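Local coordinates for protein SusD homolog (Bacteroides thetaiotaomicron VPI-5482, PDB 3IHV) that belongs to the SusD family of outer-membrane proteins and probably binds glycans at the cell surface for uptake by the bacterium, at residues A[52-55]-A[61-64]; A[82-87]-A[133-138]; A[171-176]-A[196-201]; A[229-234]-A[399-404]; A[323-328]-A[463-468]. All coordinates share one frame; numbering follows the deposited sequence.

Contact 1: A[52-55]-A[61-64]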
# COMPACT_ATOMS: atom_id res chain seq x y z
N SER A 52 3.17 -12.72 4.64
CA SER A 52 3.21 -13.13 3.27
C SER A 52 4.61 -13.26 2.73
O SER A 52 5.58 -12.67 3.27
CB SER A 52 2.36 -12.19 2.38
OG SER A 52 3.00 -10.97 2.20
N GLN A 53 4.70 -14.01 1.64
CA GLN A 53 5.96 -14.24 0.96
C GLN A 53 5.67 -14.62 -0.47
O GLN A 53 4.54 -15.00 -0.84
CB GLN A 53 6.74 -15.39 1.65
CG GLN A 53 6.04 -16.76 1.65
CD GLN A 53 6.91 -17.88 2.18
OE1 GLN A 53 8.13 -17.82 2.11
NE2 GLN A 53 6.28 -18.95 2.69
N VAL A 54 6.72 -14.57 -1.28
CA VAL A 54 6.57 -14.98 -2.66
C VAL A 54 6.47 -16.53 -2.73
O VAL A 54 6.98 -17.23 -1.88
CB VAL A 54 7.73 -14.47 -3.51
CG1 VAL A 54 9.05 -15.24 -3.21
CG2 VAL A 54 7.36 -14.58 -4.98
N GLU A 55 5.79 -17.03 -3.77
CA GLU A 55 5.65 -18.45 -4.02
C GLU A 55 7.02 -19.14 -4.20
O GLU A 55 7.98 -18.53 -4.66
CB GLU A 55 4.86 -18.64 -5.33
CG GLU A 55 4.57 -20.08 -5.74
CD GLU A 55 5.71 -20.82 -6.42
OE1 GLU A 55 6.64 -20.19 -7.00
OE2 GLU A 55 5.63 -22.07 -6.36
N ASN A 61 14.30 -16.27 -10.39
CA ASN A 61 13.41 -15.46 -11.24
C ASN A 61 12.75 -14.33 -10.43
O ASN A 61 13.47 -13.56 -9.76
CB ASN A 61 12.34 -16.34 -11.97
CG ASN A 61 12.94 -17.45 -12.87
OD1 ASN A 61 13.90 -17.25 -13.63
ND2 ASN A 61 12.31 -18.62 -12.83
N PHE A 62 11.42 -14.17 -10.49
CA PHE A 62 10.71 -13.12 -9.80
C PHE A 62 10.82 -13.19 -8.27
O PHE A 62 10.38 -12.28 -7.59
CB PHE A 62 9.22 -13.12 -10.23
CG PHE A 62 8.50 -14.44 -9.98
CD1 PHE A 62 8.01 -14.75 -8.72
CD2 PHE A 62 8.32 -15.35 -11.02
CE1 PHE A 62 7.35 -15.93 -8.49
CE2 PHE A 62 7.66 -16.56 -10.79
CZ PHE A 62 7.16 -16.83 -9.51
N ARG A 63 11.41 -14.26 -7.74
CA ARG A 63 11.52 -14.40 -6.30
C ARG A 63 12.67 -13.61 -5.71
O ARG A 63 12.78 -13.49 -4.48
CB ARG A 63 11.64 -15.87 -5.94
CG ARG A 63 10.42 -16.68 -6.36
CD ARG A 63 10.66 -18.17 -6.22
NE ARG A 63 9.66 -18.93 -6.99
CZ ARG A 63 9.73 -19.22 -8.28
NH1 ARG A 63 10.77 -18.83 -9.04
NH2 ARG A 63 8.76 -19.96 -8.84
N ILE A 64 13.51 -13.02 -6.56
CA ILE A 64 14.74 -12.41 -6.04
C ILE A 64 14.52 -11.21 -5.12
O ILE A 64 15.19 -11.10 -4.08
CB ILE A 64 15.75 -12.08 -7.18
CG1 ILE A 64 17.15 -11.82 -6.59
CG2 ILE A 64 15.23 -10.96 -8.08
CD1 ILE A 64 18.21 -11.57 -7.62

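Contact 2: A[82-87]-A[133-138]. With EDO (1,2-ethanediol), chain K.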
# COMPACT_ATOMS: atom_id res chain seq x y z
N ALA A 82 13.16 5.82 -10.58
CA ALA A 82 12.91 6.69 -11.73
C ALA A 82 11.45 7.11 -11.82
O ALA A 82 11.16 8.26 -12.12
CB ALA A 82 13.37 6.00 -13.05
N ALA A 83 10.52 6.21 -11.58
CA ALA A 83 9.10 6.54 -11.67
C ALA A 83 8.68 7.56 -10.61
O ALA A 83 7.91 8.50 -10.89
CB ALA A 83 8.21 5.26 -11.59
N LEU A 84 9.18 7.41 -9.39
CA LEU A 84 8.87 8.37 -8.33
C LEU A 84 9.36 9.73 -8.73
O LEU A 84 8.65 10.74 -8.59
CB LEU A 84 9.47 7.91 -6.98
CG LEU A 84 8.71 6.72 -6.36
CD1 LEU A 84 9.53 5.91 -5.26
CD2 LEU A 84 7.33 7.21 -5.77
N TYR A 85 10.61 9.80 -9.20
CA TYR A 85 11.16 11.09 -9.63
C TYR A 85 10.42 11.68 -10.83
O TYR A 85 10.32 12.90 -10.97
CB TYR A 85 12.69 11.02 -9.81
CG TYR A 85 13.40 11.17 -8.47
CD1 TYR A 85 13.41 12.40 -7.81
CD2 TYR A 85 14.00 10.09 -7.84
CE1 TYR A 85 13.99 12.56 -6.56
CE2 TYR A 85 14.60 10.24 -6.58
CZ TYR A 85 14.61 11.47 -5.96
OH TYR A 85 15.20 11.65 -4.74
N THR A 86 9.86 10.83 -11.68
CA THR A 86 9.04 11.31 -12.79
C THR A 86 7.76 11.94 -12.23
O THR A 86 7.32 12.99 -12.68
CB THR A 86 8.73 10.16 -13.76
OG1 THR A 86 9.93 9.78 -14.45
CG2 THR A 86 7.69 10.58 -14.79
N GLY A 87 7.14 11.25 -11.27
CA GLY A 87 5.96 11.78 -10.60
C GLY A 87 6.25 13.15 -10.02
O GLY A 87 5.46 14.09 -10.20
N ARG A 133 10.89 6.57 2.76
CA ARG A 133 10.75 5.41 3.61
C ARG A 133 11.42 4.19 2.98
O ARG A 133 11.91 3.32 3.71
CB ARG A 133 9.27 5.12 3.98
CG ARG A 133 8.42 4.53 2.87
CD ARG A 133 6.98 4.54 3.32
NE ARG A 133 6.09 3.94 2.35
CZ ARG A 133 4.95 3.34 2.65
NH1 ARG A 133 4.59 3.18 3.90
NH2 ARG A 133 4.20 2.86 1.69
N ARG A 134 11.43 4.08 1.65
CA ARG A 134 11.99 2.91 1.00
C ARG A 134 13.49 2.99 0.71
O ARG A 134 14.18 1.96 0.72
CB ARG A 134 11.21 2.59 -0.30
CG ARG A 134 9.76 2.25 -0.01
CD ARG A 134 8.96 1.91 -1.26
NE ARG A 134 7.63 1.48 -0.89
CZ ARG A 134 7.29 0.24 -0.54
NH1 ARG A 134 8.17 -0.77 -0.49
NH2 ARG A 134 6.03 0.01 -0.19
N PHE A 135 13.98 4.21 0.43
CA PHE A 135 15.36 4.45 0.07
C PHE A 135 16.17 5.20 1.10
O PHE A 135 17.38 5.26 0.98
CB PHE A 135 15.44 5.15 -1.28
CG PHE A 135 14.92 4.32 -2.45
CD1 PHE A 135 15.76 3.41 -3.09
CD2 PHE A 135 13.62 4.44 -2.91
CE1 PHE A 135 15.32 2.64 -4.19
CE2 PHE A 135 13.19 3.69 -4.00
CZ PHE A 135 14.04 2.80 -4.63
N GLY A 136 15.50 5.85 2.04
CA GLY A 136 16.20 6.48 3.17
C GLY A 136 16.92 7.79 2.95
O GLY A 136 16.74 8.74 3.71
N ASN A 137 17.80 7.83 1.95
CA ASN A 137 18.69 8.94 1.67
C ASN A 137 18.51 9.36 0.22
O ASN A 137 19.15 8.81 -0.68
CB ASN A 137 20.09 8.42 1.95
CG ASN A 137 20.24 8.03 3.38
OD1 ASN A 137 20.27 8.90 4.24
ND2 ASN A 137 20.23 6.72 3.68
N VAL A 138 17.66 10.37 0.03
CA VAL A 138 17.21 10.70 -1.30
C VAL A 138 17.45 12.19 -1.60
O VAL A 138 17.77 12.99 -0.70
CB VAL A 138 15.73 10.28 -1.48
CG1 VAL A 138 15.53 8.70 -1.19
CG2 VAL A 138 14.78 11.20 -0.69
C1 EDO K . 13.02 13.33 -14.91
O1 EDO K . 12.71 12.63 -13.71
C2 EDO K . 11.77 13.48 -15.74
O2 EDO K . 11.13 12.21 -15.94

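Contact 3: A[171-176]-A[196-201]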
# COMPACT_ATOMS: atom_id res chain seq x y z
N LEU A 171 0.42 19.50 4.62
CA LEU A 171 -0.26 20.53 5.42
C LEU A 171 -1.02 21.50 4.52
O LEU A 171 -2.16 21.88 4.85
CB LEU A 171 0.69 21.30 6.37
CG LEU A 171 1.15 20.56 7.61
CD1 LEU A 171 2.25 21.40 8.35
CD2 LEU A 171 -0.04 20.27 8.54
N TYR A 172 -0.43 21.91 3.39
CA TYR A 172 -1.16 22.75 2.45
C TYR A 172 -2.42 22.02 1.92
O TYR A 172 -3.48 22.61 1.88
CB TYR A 172 -0.27 23.13 1.26
CG TYR A 172 -0.93 24.03 0.25
CD1 TYR A 172 -1.73 23.52 -0.76
CD2 TYR A 172 -0.72 25.41 0.28
CE1 TYR A 172 -2.32 24.35 -1.72
CE2 TYR A 172 -1.32 26.25 -0.67
CZ TYR A 172 -2.10 25.71 -1.67
OH TYR A 172 -2.68 26.53 -2.58
N ALA A 173 -2.30 20.74 1.57
CA ALA A 173 -3.46 19.97 1.05
C ALA A 173 -4.54 19.83 2.13
O ALA A 173 -5.73 19.95 1.83
CB ALA A 173 -3.01 18.60 0.48
N CYS A 174 -4.14 19.63 3.39
CA CYS A 174 -5.09 19.60 4.49
C CYS A 174 -5.84 20.93 4.61
O CYS A 174 -7.03 20.94 4.90
CB CYS A 174 -4.41 19.33 5.84
SG CYS A 174 -3.74 17.63 5.99
N ASP A 175 -5.13 22.03 4.43
CA ASP A 175 -5.73 23.36 4.58
C ASP A 175 -6.68 23.68 3.43
O ASP A 175 -7.76 24.25 3.64
CB ASP A 175 -4.66 24.46 4.59
CG ASP A 175 -3.79 24.47 5.85
OD1 ASP A 175 -4.17 23.85 6.84
OD2 ASP A 175 -2.73 25.13 5.82
N ILE A 176 -6.27 23.36 2.22
CA ILE A 176 -7.02 23.79 1.03
C ILE A 176 -8.15 22.86 0.54
O ILE A 176 -9.20 23.34 0.17
CB ILE A 176 -6.03 24.13 -0.12
CG1 ILE A 176 -5.50 25.56 0.04
CG2 ILE A 176 -6.72 24.09 -1.52
CD1 ILE A 176 -4.77 25.89 1.29
N GLY A 196 -9.68 14.37 3.66
CA GLY A 196 -9.54 13.15 4.47
C GLY A 196 -8.30 12.38 4.14
O GLY A 196 -7.59 11.94 5.04
N ALA A 197 -8.00 12.24 2.85
CA ALA A 197 -6.80 11.57 2.41
C ALA A 197 -5.55 12.32 2.79
O ALA A 197 -4.55 11.70 3.14
CB ALA A 197 -6.81 11.35 0.90
N ALA A 198 -5.58 13.64 2.67
CA ALA A 198 -4.43 14.44 3.08
C ALA A 198 -4.16 14.28 4.56
O ALA A 198 -3.00 14.08 4.96
CB ALA A 198 -4.64 15.97 2.71
N LEU A 199 -5.20 14.34 5.39
CA LEU A 199 -5.00 14.19 6.84
C LEU A 199 -4.58 12.76 7.17
O LEU A 199 -3.73 12.55 8.02
CB LEU A 199 -6.28 14.50 7.60
CG LEU A 199 -6.78 15.95 7.65
CD1 LEU A 199 -8.31 16.00 7.97
CD2 LEU A 199 -5.96 16.72 8.67
N GLY A 200 -5.21 11.79 6.51
CA GLY A 200 -4.83 10.39 6.75
C GLY A 200 -3.39 10.09 6.41
O GLY A 200 -2.64 9.44 7.19
N LEU A 201 -2.97 10.55 5.23
CA LEU A 201 -1.60 10.31 4.80
C LEU A 201 -0.61 11.04 5.72
O LEU A 201 0.41 10.47 6.07
CB LEU A 201 -1.40 10.69 3.33
CG LEU A 201 0.02 10.44 2.80
CD1 LEU A 201 0.38 8.99 2.91
CD2 LEU A 201 0.10 10.92 1.35

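Contact 4: A[229-234]-A[399-404]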
# COMPACT_ATOMS: atom_id res chain seq x y z
N ILE A 229 -8.24 15.27 14.08
CA ILE A 229 -9.00 16.21 13.25
C ILE A 229 -9.88 15.39 12.31
O ILE A 229 -11.10 15.63 12.19
CB ILE A 229 -8.02 17.12 12.41
CG1 ILE A 229 -7.29 18.09 13.36
CG2 ILE A 229 -8.77 17.90 11.31
CD1 ILE A 229 -6.09 18.77 12.74
N LEU A 230 -9.26 14.39 11.69
CA LEU A 230 -9.99 13.54 10.73
C LEU A 230 -11.11 12.72 11.41
O LEU A 230 -12.25 12.69 10.93
CB LEU A 230 -9.04 12.63 10.00
CG LEU A 230 -9.67 11.59 9.06
CD1 LEU A 230 -10.62 12.24 8.06
CD2 LEU A 230 -8.58 10.74 8.33
N VAL A 231 -10.77 12.10 12.54
CA VAL A 231 -11.74 11.26 13.27
C VAL A 231 -12.89 12.09 13.79
O VAL A 231 -14.08 11.76 13.60
CB VAL A 231 -11.01 10.41 14.35
CG1 VAL A 231 -12.07 9.63 15.21
CG2 VAL A 231 -10.02 9.46 13.70
N GLU A 232 -12.60 13.25 14.37
CA GLU A 232 -13.64 14.12 14.91
C GLU A 232 -14.47 14.89 13.87
O GLU A 232 -15.53 15.41 14.19
CB GLU A 232 -13.05 15.05 15.96
CG GLU A 232 -12.46 14.24 17.11
CD GLU A 232 -12.07 15.04 18.35
OE1 GLU A 232 -11.97 16.27 18.28
OE2 GLU A 232 -11.82 14.38 19.41
N SER A 233 -14.04 14.86 12.60
CA SER A 233 -14.76 15.58 11.58
C SER A 233 -16.11 14.95 11.30
O SER A 233 -16.99 15.61 10.82
CB SER A 233 -13.97 15.60 10.27
OG SER A 233 -13.96 14.32 9.63
N GLY A 234 -16.22 13.65 11.52
CA GLY A 234 -17.43 12.94 11.19
C GLY A 234 -17.61 12.78 9.69
O GLY A 234 -18.70 12.38 9.24
N ASP A 399 -7.07 2.07 8.57
CA ASP A 399 -5.61 2.22 8.77
C ASP A 399 -5.39 3.45 9.63
O ASP A 399 -4.65 3.43 10.65
CB ASP A 399 -4.98 2.33 7.38
CG ASP A 399 -3.45 2.23 7.36
OD1 ASP A 399 -2.79 2.39 8.40
OD2 ASP A 399 -2.91 2.02 6.24
N VAL A 400 -6.09 4.54 9.29
CA VAL A 400 -5.95 5.77 10.05
C VAL A 400 -6.47 5.60 11.48
O VAL A 400 -5.82 6.06 12.42
CB VAL A 400 -6.62 6.98 9.37
CG1 VAL A 400 -6.39 8.25 10.24
CG2 VAL A 400 -6.07 7.20 7.92
N LEU A 401 -7.60 4.90 11.67
CA LEU A 401 -8.07 4.66 13.04
C LEU A 401 -7.00 3.90 13.83
O LEU A 401 -6.71 4.22 14.98
CB LEU A 401 -9.38 3.87 13.09
CG LEU A 401 -10.62 4.65 12.64
CD1 LEU A 401 -11.88 3.74 12.53
CD2 LEU A 401 -10.91 5.84 13.55
N LEU A 402 -6.41 2.89 13.19
CA LEU A 402 -5.39 2.11 13.91
C LEU A 402 -4.14 2.97 14.20
O LEU A 402 -3.53 2.87 15.28
CB LEU A 402 -5.03 0.85 13.13
CG LEU A 402 -6.16 -0.18 13.02
CD1 LEU A 402 -5.73 -1.43 12.26
CD2 LEU A 402 -6.65 -0.59 14.41
N LEU A 403 -3.78 3.86 13.25
CA LEU A 403 -2.65 4.78 13.47
C LEU A 403 -2.92 5.72 14.62
O LEU A 403 -2.01 6.07 15.40
CB LEU A 403 -2.34 5.60 12.21
CG LEU A 403 -1.73 4.82 11.05
CD1 LEU A 403 -1.70 5.68 9.79
CD2 LEU A 403 -0.28 4.37 11.45
N TYR A 404 -4.17 6.20 14.70
CA TYR A 404 -4.59 7.07 15.78
C TYR A 404 -4.40 6.37 17.13
O TYR A 404 -3.77 6.91 18.06
CB TYR A 404 -6.04 7.47 15.54
CG TYR A 404 -6.66 8.49 16.49
CD1 TYR A 404 -5.91 9.55 17.00
CD2 TYR A 404 -8.02 8.44 16.79
CE1 TYR A 404 -6.50 10.50 17.84
CE2 TYR A 404 -8.60 9.39 17.60
CZ TYR A 404 -7.84 10.43 18.11
OH TYR A 404 -8.43 11.37 18.93
O HOH W 1 -11.12 11.55 18.88

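Contact 5: A[323-328]-A[463-468]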
# COMPACT_ATOMS: atom_id res chain seq x y z
N LEU A 323 -12.35 -13.55 4.54
CA LEU A 323 -12.43 -12.55 3.49
C LEU A 323 -11.07 -12.13 3.01
O LEU A 323 -10.98 -11.62 1.89
CB LEU A 323 -13.21 -11.32 3.95
CG LEU A 323 -14.69 -11.57 4.11
CD1 LEU A 323 -15.40 -10.42 4.86
CD2 LEU A 323 -15.34 -11.75 2.71
N SER A 324 -10.03 -12.38 3.82
CA SER A 324 -8.67 -11.98 3.52
C SER A 324 -7.75 -13.05 2.92
O SER A 324 -6.86 -12.73 2.10
CB SER A 324 -8.02 -11.46 4.81
OG SER A 324 -8.70 -10.30 5.29
N ILE A 325 -8.01 -14.31 3.28
CA ILE A 325 -7.14 -15.44 2.93
C ILE A 325 -7.93 -16.53 2.22
O ILE A 325 -8.99 -16.94 2.71
CB ILE A 325 -6.48 -16.05 4.18
CG1 ILE A 325 -5.67 -15.00 4.95
CG2 ILE A 325 -5.58 -17.24 3.85
CD1 ILE A 325 -5.09 -15.47 6.31
N ALA A 326 -7.40 -16.96 1.06
CA ALA A 326 -8.01 -17.98 0.24
C ALA A 326 -7.30 -19.31 0.44
O ALA A 326 -6.12 -19.42 0.13
CB ALA A 326 -7.95 -17.61 -1.26
N ASN A 327 -8.02 -20.29 0.93
CA ASN A 327 -7.49 -21.65 1.07
C ASN A 327 -7.89 -22.49 -0.14
O ASN A 327 -7.80 -23.72 -0.10
CB ASN A 327 -7.99 -22.29 2.37
CG ASN A 327 -9.50 -22.54 2.38
OD1 ASN A 327 -10.24 -22.10 1.49
ND2 ASN A 327 -9.96 -23.28 3.39
N TYR A 328 -8.22 -21.81 -1.23
CA TYR A 328 -8.79 -22.44 -2.42
C TYR A 328 -8.21 -21.82 -3.65
O TYR A 328 -7.63 -20.74 -3.58
CB TYR A 328 -10.31 -22.19 -2.44
CG TYR A 328 -10.70 -20.72 -2.42
CD1 TYR A 328 -10.78 -19.98 -3.61
CD2 TYR A 328 -10.95 -20.05 -1.23
CE1 TYR A 328 -11.13 -18.64 -3.61
CE2 TYR A 328 -11.28 -18.70 -1.21
CZ TYR A 328 -11.39 -18.00 -2.42
OH TYR A 328 -11.70 -16.65 -2.43
N LEU A 463 -5.39 -5.08 7.66
CA LEU A 463 -4.77 -4.62 6.42
C LEU A 463 -3.92 -5.65 5.67
O LEU A 463 -3.17 -5.29 4.77
CB LEU A 463 -3.87 -3.42 6.79
CG LEU A 463 -4.55 -2.27 7.51
CD1 LEU A 463 -3.47 -1.34 8.12
CD2 LEU A 463 -5.43 -1.51 6.58
N SER A 464 -4.03 -6.93 6.03
CA SER A 464 -3.19 -7.96 5.45
C SER A 464 -3.14 -7.87 3.94
O SER A 464 -4.16 -7.63 3.33
CB SER A 464 -3.68 -9.37 5.85
OG SER A 464 -5.01 -9.65 5.42
N PHE A 465 -1.92 -7.99 3.38
CA PHE A 465 -1.69 -8.06 1.93
C PHE A 465 -1.88 -6.72 1.19
O PHE A 465 -1.62 -6.66 -0.01
CB PHE A 465 -2.51 -9.19 1.29
CG PHE A 465 -2.56 -10.42 2.13
CD1 PHE A 465 -1.38 -11.03 2.55
CD2 PHE A 465 -3.78 -10.95 2.55
CE1 PHE A 465 -1.42 -12.14 3.37
CE2 PHE A 465 -3.81 -12.05 3.38
CZ PHE A 465 -2.63 -12.64 3.81
N GLU A 466 -2.31 -5.67 1.89
CA GLU A 466 -2.55 -4.35 1.26
C GLU A 466 -1.27 -3.46 1.19
O GLU A 466 -1.35 -2.27 0.88
CB GLU A 466 -3.66 -3.62 1.99
CG GLU A 466 -5.01 -4.29 1.90
CD GLU A 466 -6.06 -3.62 2.74
OE1 GLU A 466 -6.30 -2.39 2.60
OE2 GLU A 466 -6.68 -4.33 3.56
N GLY A 467 -0.11 -4.05 1.49
CA GLY A 467 1.17 -3.41 1.25
C GLY A 467 1.82 -2.66 2.37
O GLY A 467 2.78 -1.91 2.13
N HIS A 468 1.34 -2.86 3.59
CA HIS A 468 1.83 -2.12 4.75
C HIS A 468 2.70 -2.87 5.71
O HIS A 468 3.45 -2.27 6.50
CB HIS A 468 0.63 -1.57 5.55
CG HIS A 468 -0.36 -0.86 4.69
ND1 HIS A 468 -0.02 0.27 3.96
CD2 HIS A 468 -1.61 -1.21 4.31
CE1 HIS A 468 -1.06 0.61 3.21
NE2 HIS A 468 -2.03 -0.27 3.41
O HOH W 2 -7.05 -8.41 6.53

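Contact 1: A[52-55]-A[61-64]
Glu55 and Arg63 form a salt bridge that closes a short loop. Arg63 grips the carboxylate side-on, with two nitrogens on one oxygen. Arg63 NH2 is 2.8 Å from Glu55 OE1, and its N-H points there at 158°. Arg63 NE is farther from the same Glu55 OE1, at 3.3 Å. Both nitrogens meet OE1 nearly along its C-O axis. OE1 lies close to the guanidinium plane for both, and the carboxylate plane is turned 64° from that plane. Arg63 NE also makes a weak hydrogen bond to the carbonyl O of Glu55, at 2.9 Å. The chain of Glu55 bends at chi2 (-80°), which swings its acid group back to the arginine.

Arg63 runs extended from CG to NE. This carries the guanidinium group past Val54 and up to Glu55. On the way, Arg63 CG packs 3.7 Å from Val54 CG1. The other branch, Val54 CG2, meets the edge of the Phe62 ring at CE1, 3.8 Å away. Phe62 has CG between its own backbone N and carbonyl carbon. The ring thus folds beside the next residue, and Phe62 CZ lies 3.6 Å above the Arg63 guanidinium plane. The end of the aromatic ring therefore lies over the rim of one guanidinium face, while the guanidinium edge faces the acid.

The third nitrogen, NH1, bonds to the carbonyl O of Glu60. Strand 52-54 pairs antiparallel with strand 302-304, and Glu55 continues that pairing with Asn301. Segment 61-64 belongs to the loop that leads on to helix 75-101.

Contact 2: A[82-87]-A[133-138]
A helical hairpin brings Tyr85 and Leu84, in the first half of helix 75-101, against Val138 and Phe135, at the end of helix 107-135. Tyr85 uses its hydroxyl end. Tyr85 OH approaches Val138 CB at 3.6 Å, and the two side chains run at a slant to each other. The polar need of that oxygen is met just beyond, by a hydrogen bond with Val139 O. Leu84 makes a looser touch: its CD1 is 4.5 Å from Phe135 CE2, at the edge of the ring.

The two long helices are joined by a short loop and run antiparallel, consistent with the TPR-like helical architecture of SusD proteins. Helix 107-135 ends here. Gly136 leaves helical geometry with a positive phi of 77°, and the chain turns so that Val138 faces the first helix. Within this turn Asn137 N bonds to Phe135 O at 2.8 Å.

Trp81, one turn before Tyr85, meets Phe135 edge-to-face and also touches Val138. Leu84 and Tyr85 both touch Leu131 of helix 107-135. At Thr86, OG1 shares a hydrogen bond of 3.1 Å with O2 of a 1,2-ethanediol, probably a crystallisation additive.

Contact 3: A[171-176]-A[196-201]
Cys174, which meets Ala198 and Leu199 across this contact, has its carbonyl O hydrogen-bonded by NZ of Lys195, the residue just before 196-201. This polar tie runs beside an otherwise apolar interface. Within the segments the shortest backbone bond is Gly200 N to Gly196 O, at 2.8 Å, a regular helical link.

The cysteine sulfur does most of the touching. SG sits on the side of the backbone N, with chi1 at -69°, and this directs it at the facing helix. There it lies between a side chain and the backbone. Leu199 CD2 is 3.6 Å from Cys174 SG, while Ala198 C is 3.7 Å from it. The methyl CB of Ala198 comes to 3.8 Å from the same Cys174 SG. Leu199 reaches in with one branch, CD2, and leaves CD1 for other neighbours.

Ala198 CB fits beside the first helix rather than against one residue. Ala198 CB also meets Ala173 CB at 3.8 Å, methyl to methyl. Small residues at these places let the backbones come close. The CA atoms of Cys174 and Ala198 are only 5.4 Å apart. The axes of segments 171-176 and 196-201 approach to 8.3 Å, and the segments run roughly antiparallel, at 147°.

Helix 159-176 ends at this contact and helix 195-210 starts just before it. The first helix also packs on helix 107-135 through Tyr172 and Ile176. The second rests on strand 259-263 through Ala197 and Leu201. Leu199 also touches Thr226, Ile229 and Leu230 of helix 219-232.

Contact 4: A[229-234]-A[399-404]
Tyr404 points from its helix to Val231 and ends near Glu232. Its CG lies anti to the backbone N (chi1 -174°), and CB directs the ring across to the facing helix. Along one side of the ring, Tyr404 CD2 comes first, 3.8 Å from Val231 CG2. Tyr404 CE2 follows, 4.2 Å from Val231 CB. The branched valine therefore lies obliquely along one side of the ring. At the tip, Tyr404 OH meets a water at 2.7 Å, which lies in the plane of the ring at its edge. That water donates to Glu232 OE2 at 3.0 Å, so the tyrosine and the acid are joined through one molecule.

Val231 CG2 has a second neighbour. Leu401 CD2 packs on Val231 CG2 at 3.7 Å, so the methyl touches both the leucine branch and the tyrosine ring. One turn before Tyr404, Val400 CG1 touches Leu230 CD2 at 3.8 Å. The side chains of this pair cross at about a right angle.

Helix 219-232 is finishing here. Leu230 O accepts from Ser233 OG at 2.7 Å, and also from Ser233 N; both donors come from the same face of its carbonyl plane. Gly234 then leaves helical geometry with a positive phi.

Leu230 also touches Leu199 of helix 195-210, and Tyr404 touches Glu418 and Ala422 of helix 417-430. Helix 219-232 thus meets helix 397-412 with these two helices alongside, an all-helical packing consistent with the TPR-like fold assigned to the SusD family.

Contact 5: A[323-328]-A[463-468]
Phe465 makes one apolar touch, to Ile325, and one with a carbonyl oxygen, that of Ser324. Ile325 CG1 lies 3.8 Å from Phe465 CE2, at the edge of the ring and near its plane. The two side chains cross at about a right angle. Ser324 O approaches the same Phe465 CE2 at 3.4 Å, from an oblique direction. A first torsion of -40° puts the phenylalanine ring toward segment 323-328, where CE2 and CZ make the contacts. Over one face of the ring sits Ser464 CB, from the residue just before.

The loop that holds the ring is a type II beta turn from Leu463 to Glu466. It is closed by Glu466 N to Leu463 O at 3.0 Å. Phe465 stands third in it, with a positive phi of 74°. The turn follows helix 448-463 and leads on to helix 469-475. Across from it, helix 320-324 passes directly into strand 325-330, the middle strand of a small antiparallel sheet.

Polar groups meet through water. One water donates to Ser324 OG at 2.8 Å and is also hydrogen-bonded to Ser464 OG, at 2.6 Å. The two hydroxyls are thus linked without touching, and Ser324 CB is 3.6 Å from Ser464 OG. Ser324 OG also bonds to the carbonyl O of Arg320, in its own helix.

Charged partners lie next to the turn. Lys370 NZ bonds to Ser464 O and makes a salt bridge to Glu466 OE2, which also pairs with Arg396. Phe465 further rests on Pro368, in strand 367-368 of that sheet.

Overall arrangement
Contacts 3 and 4 are neighbours, with centres about 12 Å apart. Gly200 CA packs 3.6 Å from Val400 CG2, and Leu230 CD2 packs 3.6 Å from Gly196 O. Contact 4 joins contact 5 through Asp399, whose CG is 3.6 Å from Leu463 CD1. Contact 5 touches contact 1 in turn, where Ser52 CB meets Phe465 CE1 at 3.9 Å. A continuous chain of packing thus runs from contact 3 to contact 1, on opposite sides of the chain's centre and about 35 Å apart between centres. Contact 2 touches none of the others; its nearest atoms are about 4 Å from contact 5 and about 7 Å from contact 3. The sodium-binding residues belong to none of the five contacts.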